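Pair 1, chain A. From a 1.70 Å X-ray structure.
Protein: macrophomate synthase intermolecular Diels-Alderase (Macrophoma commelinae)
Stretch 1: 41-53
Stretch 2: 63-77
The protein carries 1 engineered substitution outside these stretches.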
# COMPACT_ATOMS: atom_id res chain seq x y z
N LYS A 41 10.95 28.73 25.97
CA LYS A 41 10.05 27.63 25.64
C LYS A 41 9.69 27.58 24.15
O LYS A 41 8.76 26.88 23.75
CB LYS A 41 8.77 27.72 26.48
CG LYS A 41 8.97 27.45 27.95
CD LYS A 41 7.65 27.61 28.70
CE LYS A 41 7.78 27.20 30.15
NZ LYS A 41 6.46 27.34 30.84
N THR A 42 10.42 28.34 23.35
CA THR A 42 10.23 28.35 21.90
C THR A 42 10.17 26.89 21.45
O THR A 42 11.01 26.09 21.86
CB THR A 42 11.41 29.07 21.21
OG1 THR A 42 11.29 30.48 21.42
CG2 THR A 42 11.43 28.77 19.71
N LEU A 43 9.17 26.54 20.65
CA LEU A 43 9.01 25.16 20.18
C LEU A 43 10.07 24.76 19.18
O LEU A 43 10.24 25.42 18.15
CB LEU A 43 7.63 24.97 19.55
CG LEU A 43 6.43 25.01 20.51
CD1 LEU A 43 6.33 26.37 21.14
CD2 LEU A 43 5.15 24.68 19.74
N MET A 44 10.77 23.67 19.48
CA MET A 44 11.80 23.17 18.58
C MET A 44 11.24 21.89 17.95
O MET A 44 10.93 20.93 18.66
CB MET A 44 13.08 22.88 19.36
CG MET A 44 13.57 24.06 20.20
SD MET A 44 13.87 25.53 19.20
CE MET A 44 14.39 26.70 20.52
N GLY A 45 11.10 21.90 16.62
CA GLY A 45 10.54 20.74 15.95
C GLY A 45 11.33 20.25 14.76
O GLY A 45 12.46 20.68 14.51
N VAL A 46 10.70 19.36 13.99
CA VAL A 46 11.34 18.76 12.83
C VAL A 46 10.38 18.77 11.65
O VAL A 46 9.17 18.53 11.81
CB VAL A 46 11.79 17.29 13.17
CG1 VAL A 46 10.59 16.43 13.55
CG2 VAL A 46 12.56 16.68 12.00
N ALA A 47 10.92 19.07 10.47
CA ALA A 47 10.13 19.12 9.24
C ALA A 47 10.15 17.70 8.67
O ALA A 47 11.19 17.06 8.63
CB ALA A 47 10.74 20.10 8.25
N HIS A 48 8.98 17.24 8.24
CA HIS A 48 8.78 15.86 7.77
C HIS A 48 8.18 15.84 6.35
O HIS A 48 7.00 16.16 6.14
CB HIS A 48 7.88 15.19 8.83
CG HIS A 48 7.48 13.77 8.56
ND1 HIS A 48 8.30 12.86 7.92
CD2 HIS A 48 6.41 13.07 8.98
CE1 HIS A 48 7.75 11.66 7.96
NE2 HIS A 48 6.59 11.76 8.61
N GLY A 49 9.03 15.49 5.38
CA GLY A 49 8.63 15.44 3.99
C GLY A 49 8.73 14.04 3.38
O GLY A 49 8.33 13.84 2.24
N ILE A 50 9.29 13.09 4.13
CA ILE A 50 9.40 11.71 3.64
C ILE A 50 8.06 11.04 3.92
O ILE A 50 7.67 10.91 5.08
CB ILE A 50 10.51 10.94 4.39
CG1 ILE A 50 11.88 11.58 4.09
CG2 ILE A 50 10.51 9.48 3.95
CD1 ILE A 50 13.02 11.05 4.97
N PRO A 51 7.36 10.59 2.87
CA PRO A 51 6.05 9.95 3.03
C PRO A 51 6.12 8.52 3.55
O PRO A 51 5.88 7.56 2.82
CB PRO A 51 5.46 10.04 1.62
CG PRO A 51 6.67 9.79 0.77
CD PRO A 51 7.75 10.63 1.44
N SER A 52 6.46 8.40 4.83
CA SER A 52 6.59 7.10 5.46
C SER A 52 6.21 7.23 6.93
O SER A 52 6.83 8.01 7.66
CB SER A 52 8.05 6.62 5.35
OG SER A 52 8.27 5.54 6.24
N THR A 53 5.20 6.48 7.36
CA THR A 53 4.80 6.55 8.76
C THR A 53 5.90 5.96 9.63
O THR A 53 6.01 6.32 10.80
CB THR A 53 3.48 5.83 9.03
OG1 THR A 53 3.61 4.45 8.66
CG2 THR A 53 2.35 6.46 8.21
N LYS A 63 11.18 12.87 20.44
CA LYS A 63 10.41 13.83 21.23
C LYS A 63 10.53 15.31 20.87
O LYS A 63 10.80 16.15 21.73
CB LYS A 63 10.71 13.60 22.72
CG LYS A 63 10.21 12.23 23.20
CD LYS A 63 10.43 11.96 24.69
CE LYS A 63 11.80 11.36 24.97
NZ LYS A 63 12.92 12.31 24.70
N PRO A 64 10.29 15.66 19.59
CA PRO A 64 10.37 17.06 19.19
C PRO A 64 9.12 17.76 19.74
O PRO A 64 8.13 17.09 20.07
CB PRO A 64 10.33 16.98 17.67
CG PRO A 64 9.37 15.85 17.45
CD PRO A 64 9.90 14.81 18.45
N ASP A 65 9.17 19.08 19.86
CA ASP A 65 8.01 19.82 20.35
C ASP A 65 6.89 19.76 19.31
O ASP A 65 5.73 19.95 19.63
CB ASP A 65 8.38 21.27 20.67
CG ASP A 65 9.36 21.39 21.82
OD1 ASP A 65 9.33 20.51 22.72
OD2 ASP A 65 10.15 22.36 21.84
N PHE A 66 7.27 19.52 18.05
CA PHE A 66 6.29 19.38 16.99
C PHE A 66 6.89 18.67 15.78
O PHE A 66 8.10 18.66 15.60
CB PHE A 66 5.71 20.74 16.53
CG PHE A 66 6.71 21.65 15.84
CD1 PHE A 66 7.00 21.49 14.48
CD2 PHE A 66 7.34 22.67 16.54
CE1 PHE A 66 7.90 22.35 13.83
CE2 PHE A 66 8.25 23.54 15.90
CZ PHE A 66 8.53 23.38 14.55
N VAL A 67 6.02 18.07 14.97
CA VAL A 67 6.44 17.45 13.72
C VAL A 67 5.65 18.27 12.71
O VAL A 67 4.43 18.39 12.83
CB VAL A 67 6.01 15.96 13.61
CG1 VAL A 67 6.38 15.42 12.22
CG2 VAL A 67 6.72 15.14 14.69
N TRP A 68 6.35 18.86 11.76
CA TRP A 68 5.77 19.71 10.73
C TRP A 68 5.68 18.86 9.47
O TRP A 68 6.69 18.59 8.83
CB TRP A 68 6.72 20.90 10.53
CG TRP A 68 6.22 22.03 9.72
CD1 TRP A 68 5.55 23.14 10.17
CD2 TRP A 68 6.43 22.24 8.32
NE1 TRP A 68 5.34 24.02 9.14
CE2 TRP A 68 5.86 23.49 7.99
CE3 TRP A 68 7.04 21.49 7.31
CZ2 TRP A 68 5.89 24.01 6.68
CZ3 TRP A 68 7.08 22.00 6.01
CH2 TRP A 68 6.50 23.25 5.71
N ILE A 69 4.47 18.45 9.12
CA ILE A 69 4.28 17.60 7.94
C ILE A 69 3.89 18.45 6.74
O ILE A 69 2.93 19.21 6.79
CB ILE A 69 3.19 16.54 8.21
CG1 ILE A 69 3.56 15.75 9.47
CG2 ILE A 69 3.03 15.63 6.99
CD1 ILE A 69 2.52 14.71 9.87
N ASP A 70 4.64 18.31 5.65
CA ASP A 70 4.38 19.08 4.44
C ASP A 70 3.55 18.30 3.43
O ASP A 70 4.05 17.37 2.79
CB ASP A 70 5.70 19.53 3.82
CG ASP A 70 5.51 20.39 2.59
OD1 ASP A 70 4.37 20.85 2.36
OD2 ASP A 70 6.50 20.63 1.87
N VAL A 71 2.29 18.67 3.30
CA VAL A 71 1.42 18.01 2.35
C VAL A 71 1.36 18.82 1.07
O VAL A 71 0.90 18.32 0.04
CB VAL A 71 -0.01 17.83 2.94
CG1 VAL A 71 -0.90 17.11 1.96
CG2 VAL A 71 0.07 17.03 4.22
N GLU A 72 1.83 20.07 1.10
CA GLU A 72 1.81 20.82 -0.15
C GLU A 72 2.76 20.16 -1.13
O GLU A 72 2.43 19.97 -2.30
CB GLU A 72 2.24 22.29 0.02
CG GLU A 72 2.25 23.01 -1.35
CD GLU A 72 2.77 24.45 -1.29
OE1 GLU A 72 3.58 24.78 -0.39
OE2 GLU A 72 2.39 25.23 -2.19
N HIS A 73 3.94 19.78 -0.63
CA HIS A 73 4.95 19.16 -1.48
C HIS A 73 5.39 17.76 -1.07
O HIS A 73 6.19 17.14 -1.78
CB HIS A 73 6.17 20.08 -1.58
CG HIS A 73 5.90 21.35 -2.33
ND1 HIS A 73 5.59 21.36 -3.67
CD2 HIS A 73 5.91 22.64 -1.93
CE1 HIS A 73 5.42 22.61 -4.07
NE2 HIS A 73 5.61 23.40 -3.03
N GLY A 74 4.92 17.29 0.08
CA GLY A 74 5.25 15.94 0.53
C GLY A 74 4.28 14.98 -0.13
O GLY A 74 3.08 15.22 -0.19
N MET A 75 4.80 13.85 -0.61
CA MET A 75 3.98 12.88 -1.31
C MET A 75 3.13 11.96 -0.43
O MET A 75 3.10 10.75 -0.63
CB MET A 75 4.89 12.04 -2.22
CG MET A 75 5.66 12.84 -3.25
SD MET A 75 4.55 13.66 -4.43
CE MET A 75 4.66 15.33 -3.86
N PHE A 76 2.43 12.52 0.54
CA PHE A 76 1.59 11.72 1.41
C PHE A 76 0.22 11.43 0.79
O PHE A 76 -0.46 12.36 0.35
CB PHE A 76 1.31 12.44 2.74
CG PHE A 76 2.53 12.68 3.59
CD1 PHE A 76 3.35 13.78 3.37
CD2 PHE A 76 2.86 11.79 4.61
CE1 PHE A 76 4.48 14.00 4.16
CE2 PHE A 76 3.98 11.99 5.40
CZ PHE A 76 4.80 13.10 5.19
N ASN A 77 -0.17 10.16 0.76
CA ASN A 77 -1.52 9.80 0.31
C ASN A 77 -2.43 10.17 1.48
O ASN A 77 -1.95 10.42 2.59
CB ASN A 77 -1.65 8.30 0.05
CG ASN A 77 -0.94 7.85 -1.21
OD1 ASN A 77 -0.73 8.64 -2.13
ND2 ASN A 77 -0.58 6.56 -1.26
O HOH W 1 8.94 24.17 24.34
O HOH W 2 7.62 13.67 -0.52

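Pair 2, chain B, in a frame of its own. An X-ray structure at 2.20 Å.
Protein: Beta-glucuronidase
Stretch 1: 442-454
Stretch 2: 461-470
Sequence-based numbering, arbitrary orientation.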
# COMPACT_ATOMS: atom_id res chain seq x y z
N GLU B 442 17.64 34.93 -29.65
CA GLU B 442 18.28 35.04 -28.34
C GLU B 442 18.27 33.74 -27.55
O GLU B 442 18.68 33.76 -26.38
CB GLU B 442 17.57 36.11 -27.50
CG GLU B 442 17.36 37.42 -28.23
CD GLU B 442 18.65 38.17 -28.41
OE1 GLU B 442 19.09 38.82 -27.44
OE2 GLU B 442 19.22 38.08 -29.52
N ARG B 443 17.79 32.64 -28.12
CA ARG B 443 17.67 31.43 -27.31
C ARG B 443 17.98 30.18 -28.12
O ARG B 443 17.54 30.06 -29.28
CB ARG B 443 16.27 31.30 -26.69
CG ARG B 443 16.03 32.11 -25.43
CD ARG B 443 14.56 31.94 -24.99
NE ARG B 443 14.15 32.84 -23.90
CZ ARG B 443 13.53 34.00 -24.08
NH1 ARG B 443 13.26 34.43 -25.31
NH2 ARG B 443 13.20 34.75 -23.05
N PRO B 444 18.73 29.25 -27.55
CA PRO B 444 18.95 27.95 -28.19
C PRO B 444 17.65 27.19 -28.45
O PRO B 444 16.64 27.40 -27.77
CB PRO B 444 19.82 27.19 -27.18
CG PRO B 444 20.32 28.21 -26.24
CD PRO B 444 19.47 29.42 -26.30
N ILE B 445 17.72 26.28 -29.42
CA ILE B 445 16.60 25.50 -29.92
C ILE B 445 16.95 24.03 -29.72
O ILE B 445 18.10 23.63 -29.94
CB ILE B 445 16.36 25.80 -31.41
CG1 ILE B 445 15.88 27.23 -31.61
CG2 ILE B 445 15.38 24.81 -32.02
CD1 ILE B 445 14.68 27.55 -30.81
N THR B 446 15.96 23.21 -29.33
CA THR B 446 16.17 21.76 -29.23
C THR B 446 14.86 21.01 -29.46
O THR B 446 13.81 21.60 -29.72
CB THR B 446 16.78 21.37 -27.88
OG1 THR B 446 17.13 19.98 -27.90
CG2 THR B 446 15.79 21.59 -26.75
N GLY B 447 14.97 19.69 -29.41
CA GLY B 447 13.85 18.76 -29.42
C GLY B 447 14.41 17.44 -28.92
O GLY B 447 15.61 17.18 -29.05
N THR B 448 13.55 16.62 -28.32
CA THR B 448 14.05 15.41 -27.67
C THR B 448 13.92 14.21 -28.59
O THR B 448 12.96 14.07 -29.36
CB THR B 448 13.32 15.12 -26.36
OG1 THR B 448 11.97 14.71 -26.63
CG2 THR B 448 13.32 16.35 -25.47
N MET B 449 14.89 13.31 -28.47
CA MET B 449 15.04 12.15 -29.33
C MET B 449 14.61 10.88 -28.61
O MET B 449 14.92 10.69 -27.43
CB MET B 449 16.50 11.97 -29.75
CG MET B 449 17.05 13.07 -30.63
SD MET B 449 16.37 12.91 -32.27
CE MET B 449 15.19 14.26 -32.24
N ASN B 450 13.96 9.99 -29.35
CA ASN B 450 13.87 8.61 -28.92
C ASN B 450 14.36 7.60 -29.95
O ASN B 450 14.74 6.50 -29.55
CB ASN B 450 12.43 8.26 -28.52
CG ASN B 450 11.58 7.91 -29.70
OD1 ASN B 450 11.28 8.76 -30.52
ND2 ASN B 450 11.21 6.64 -29.81
N VAL B 451 14.39 7.93 -31.25
CA VAL B 451 14.86 7.00 -32.29
C VAL B 451 16.35 6.76 -32.11
O VAL B 451 17.03 7.52 -31.42
CB VAL B 451 14.58 7.52 -33.71
CG1 VAL B 451 13.09 7.81 -33.93
CG2 VAL B 451 15.42 8.76 -34.00
N ASP B 452 16.88 5.73 -32.77
CA ASP B 452 18.30 5.40 -32.66
C ASP B 452 19.16 6.50 -33.27
O ASP B 452 18.78 7.13 -34.27
CB ASP B 452 18.59 4.06 -33.34
CG ASP B 452 17.82 2.89 -32.71
OD1 ASP B 452 17.66 2.87 -31.47
OD2 ASP B 452 17.37 1.98 -33.45
N VAL B 453 20.33 6.74 -32.66
CA VAL B 453 21.18 7.84 -33.12
C VAL B 453 21.61 7.64 -34.57
O VAL B 453 21.73 8.62 -35.32
CB VAL B 453 22.41 7.98 -32.19
CG1 VAL B 453 23.17 6.66 -32.08
CG2 VAL B 453 23.32 9.09 -32.69
N GLU B 454 21.81 6.39 -34.99
CA GLU B 454 22.15 6.13 -36.39
C GLU B 454 21.04 6.57 -37.34
O GLU B 454 21.32 6.99 -38.47
CB GLU B 454 22.44 4.64 -36.59
CG GLU B 454 23.55 4.11 -35.70
CD GLU B 454 23.02 3.59 -34.37
OE1 GLU B 454 21.80 3.74 -34.11
OE2 GLU B 454 23.82 3.03 -33.58
N PHE B 461 19.81 20.29 -36.72
CA PHE B 461 19.22 21.62 -36.71
C PHE B 461 19.20 22.25 -35.32
O PHE B 461 18.88 23.44 -35.22
CB PHE B 461 17.79 21.58 -37.26
CG PHE B 461 17.69 20.99 -38.66
CD1 PHE B 461 18.48 21.47 -39.69
CD2 PHE B 461 16.80 19.97 -38.93
CE1 PHE B 461 18.39 20.93 -40.96
CE2 PHE B 461 16.71 19.42 -40.20
CZ PHE B 461 17.50 19.91 -41.22
N PHE B 462 19.53 21.51 -34.27
CA PHE B 462 19.38 21.99 -32.90
C PHE B 462 20.69 22.55 -32.38
O PHE B 462 21.77 22.24 -32.90
CB PHE B 462 18.89 20.87 -31.97
CG PHE B 462 17.59 20.25 -32.37
CD1 PHE B 462 16.63 20.99 -33.07
CD2 PHE B 462 17.31 18.93 -32.05
CE1 PHE B 462 15.42 20.41 -33.44
CE2 PHE B 462 16.10 18.35 -32.41
CZ PHE B 462 15.16 19.09 -33.11
N ASP B 463 20.59 23.36 -31.34
CA ASP B 463 21.76 23.86 -30.63
C ASP B 463 22.18 22.94 -29.49
O ASP B 463 23.37 22.90 -29.13
CB ASP B 463 21.49 25.26 -30.10
CG ASP B 463 21.01 26.21 -31.21
OD1 ASP B 463 21.77 26.39 -32.19
OD2 ASP B 463 19.89 26.75 -31.13
N VAL B 464 21.24 22.18 -28.93
CA VAL B 464 21.53 21.17 -27.92
C VAL B 464 20.85 19.88 -28.35
O VAL B 464 19.74 19.92 -28.90
CB VAL B 464 21.04 21.60 -26.52
CG1 VAL B 464 21.19 20.46 -25.50
CG2 VAL B 464 21.79 22.83 -26.05
N VAL B 465 21.53 18.76 -28.15
CA VAL B 465 20.93 17.45 -28.42
C VAL B 465 20.34 16.91 -27.12
O VAL B 465 21.03 16.86 -26.08
CB VAL B 465 21.97 16.48 -29.01
CG1 VAL B 465 21.39 15.06 -29.09
CG2 VAL B 465 22.41 16.95 -30.38
N CYS B 466 19.08 16.50 -27.19
CA CYS B 466 18.32 16.04 -26.02
C CYS B 466 17.83 14.63 -26.31
O CYS B 466 17.16 14.41 -27.33
CB CYS B 466 17.14 16.99 -25.78
SG CYS B 466 17.61 18.59 -25.09
N ILE B 467 18.17 13.67 -25.45
CA ILE B 467 17.80 12.28 -25.68
C ILE B 467 17.01 11.74 -24.50
O ILE B 467 17.32 12.03 -23.33
CB ILE B 467 19.03 11.39 -25.98
CG1 ILE B 467 19.92 11.23 -24.74
CG2 ILE B 467 19.83 11.97 -27.14
CD1 ILE B 467 21.07 10.27 -24.93
N ASN B 468 15.97 10.97 -24.82
CA ASN B 468 15.15 10.26 -23.84
C ASN B 468 15.59 8.80 -23.86
O ASN B 468 15.44 8.11 -24.87
CB ASN B 468 13.67 10.37 -24.18
CG ASN B 468 13.12 11.78 -23.98
OD1 ASN B 468 13.81 12.68 -23.49
ND2 ASN B 468 11.85 11.99 -24.36
N ARG B 469 16.15 8.33 -22.75
CA ARG B 469 16.82 7.04 -22.74
C ARG B 469 16.45 6.29 -21.47
O ARG B 469 16.60 6.84 -20.37
CB ARG B 469 18.34 7.21 -22.84
CG ARG B 469 18.83 7.43 -24.27
CD ARG B 469 18.44 6.26 -25.13
NE ARG B 469 18.78 6.40 -26.54
CZ ARG B 469 17.89 6.68 -27.49
NH1 ARG B 469 16.61 6.88 -27.17
NH2 ARG B 469 18.27 6.75 -28.77
N TYR B 470 16.00 5.06 -21.62
CA TYR B 470 15.48 4.26 -20.52
C TYR B 470 16.18 2.91 -20.47
O TYR B 470 15.56 1.85 -20.43
CB TYR B 470 13.98 4.09 -20.65
CG TYR B 470 13.19 5.35 -20.49
CD1 TYR B 470 12.80 5.77 -19.23
CD2 TYR B 470 12.83 6.13 -21.59
CE1 TYR B 470 12.06 6.91 -19.06
CE2 TYR B 470 12.07 7.29 -21.43
CZ TYR B 470 11.69 7.67 -20.15
OH TYR B 470 10.96 8.80 -19.94
O HOH W 3 18.15 16.60 -30.00
O HOH W 4 20.75 5.57 -29.94

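Both pairs set two neighbouring parallel strands side by side, and 14 central residues superpose with an RMSD of 0.8 Å. The strand axes approach to 4.6 Å at -20° in pair 1 and to 4.3 Å at -28° in pair 2. Matched positions run from L43(A) = P444(B) to I50(A) = V451(B), with S52(A) = D452(B) beyond them and P51(A) unmatched, on the first stretch and from P64(A) = F462(B) to V71(A) = R469(B) on the second.

The entry to the ladder is the same in both. An aspartate, D65(A) or D463(B), points toward the first stretch and closes a two-bond ring with one residue there: M44(A) N donates to D65(A) OD2 (2.8 Å) and D65(A) N to M44(A) O (2.8 Å); I445(B) N donates to D463(B) OD2 (2.8 Å) and D463(B) N to I445(B) O (2.9 Å). The carboxylate thus takes the NH that has no backbone acceptor at this point.

Farther on, the CA atoms of H48(A) and M449(B) fall 0.5 Å apart after superposition, and the two residues bond alike: H48(A) N to W68(A) O (2.7 Å) and D70(A) N to H48(A) O (3.2 Å), against M449(B) N to C466(B) O (2.8 Å) and N468(B) N to M449(B) O (2.8 Å). Between these shared points the ladders differ. In pair 1, W68(A) N reaches V46(A) O directly (2.8 Å); in pair 2, where CA of G447(B) lies 1.7 Å from that of V46(A), water 3 bridges G447(B) O (2.8 Å) and C466(B) N (3.0 Å).

An aromatic ring covers the start of each ladder from different positions. In pair 1, F66(A) lays its face over G45(A), whose CA is 3.5 Å from the ring centroid; a CB on this glycine would come 2.4 Å from F66(A) CD1. In pair 2 the glycine position holds T446(B), the F66(A) position V464(B), and the ring comes from F462(B), in place of P64(A). T446(B) CA lies 4.1 Å from the F462(B) ring centroid, while T446(B) OG1 donates to V464(B) O (2.8 Å).

Beyond the strands, F76(A) turns its edge to the face of H48(A), with ring centroids 5.4 Å apart, and P51(A) CA sits over the F76(A) face, 4.0 Å from its centroid. M449(B) instead extends back, its CE 4.2 Å from F462(B) CE2. The far end is tied by R469(B), whose NH1 donates to N450(B) O (3.1 Å) and NH2 to V451(B) O (3.0 Å); V71(A), its counterpart, makes no contact across the pair.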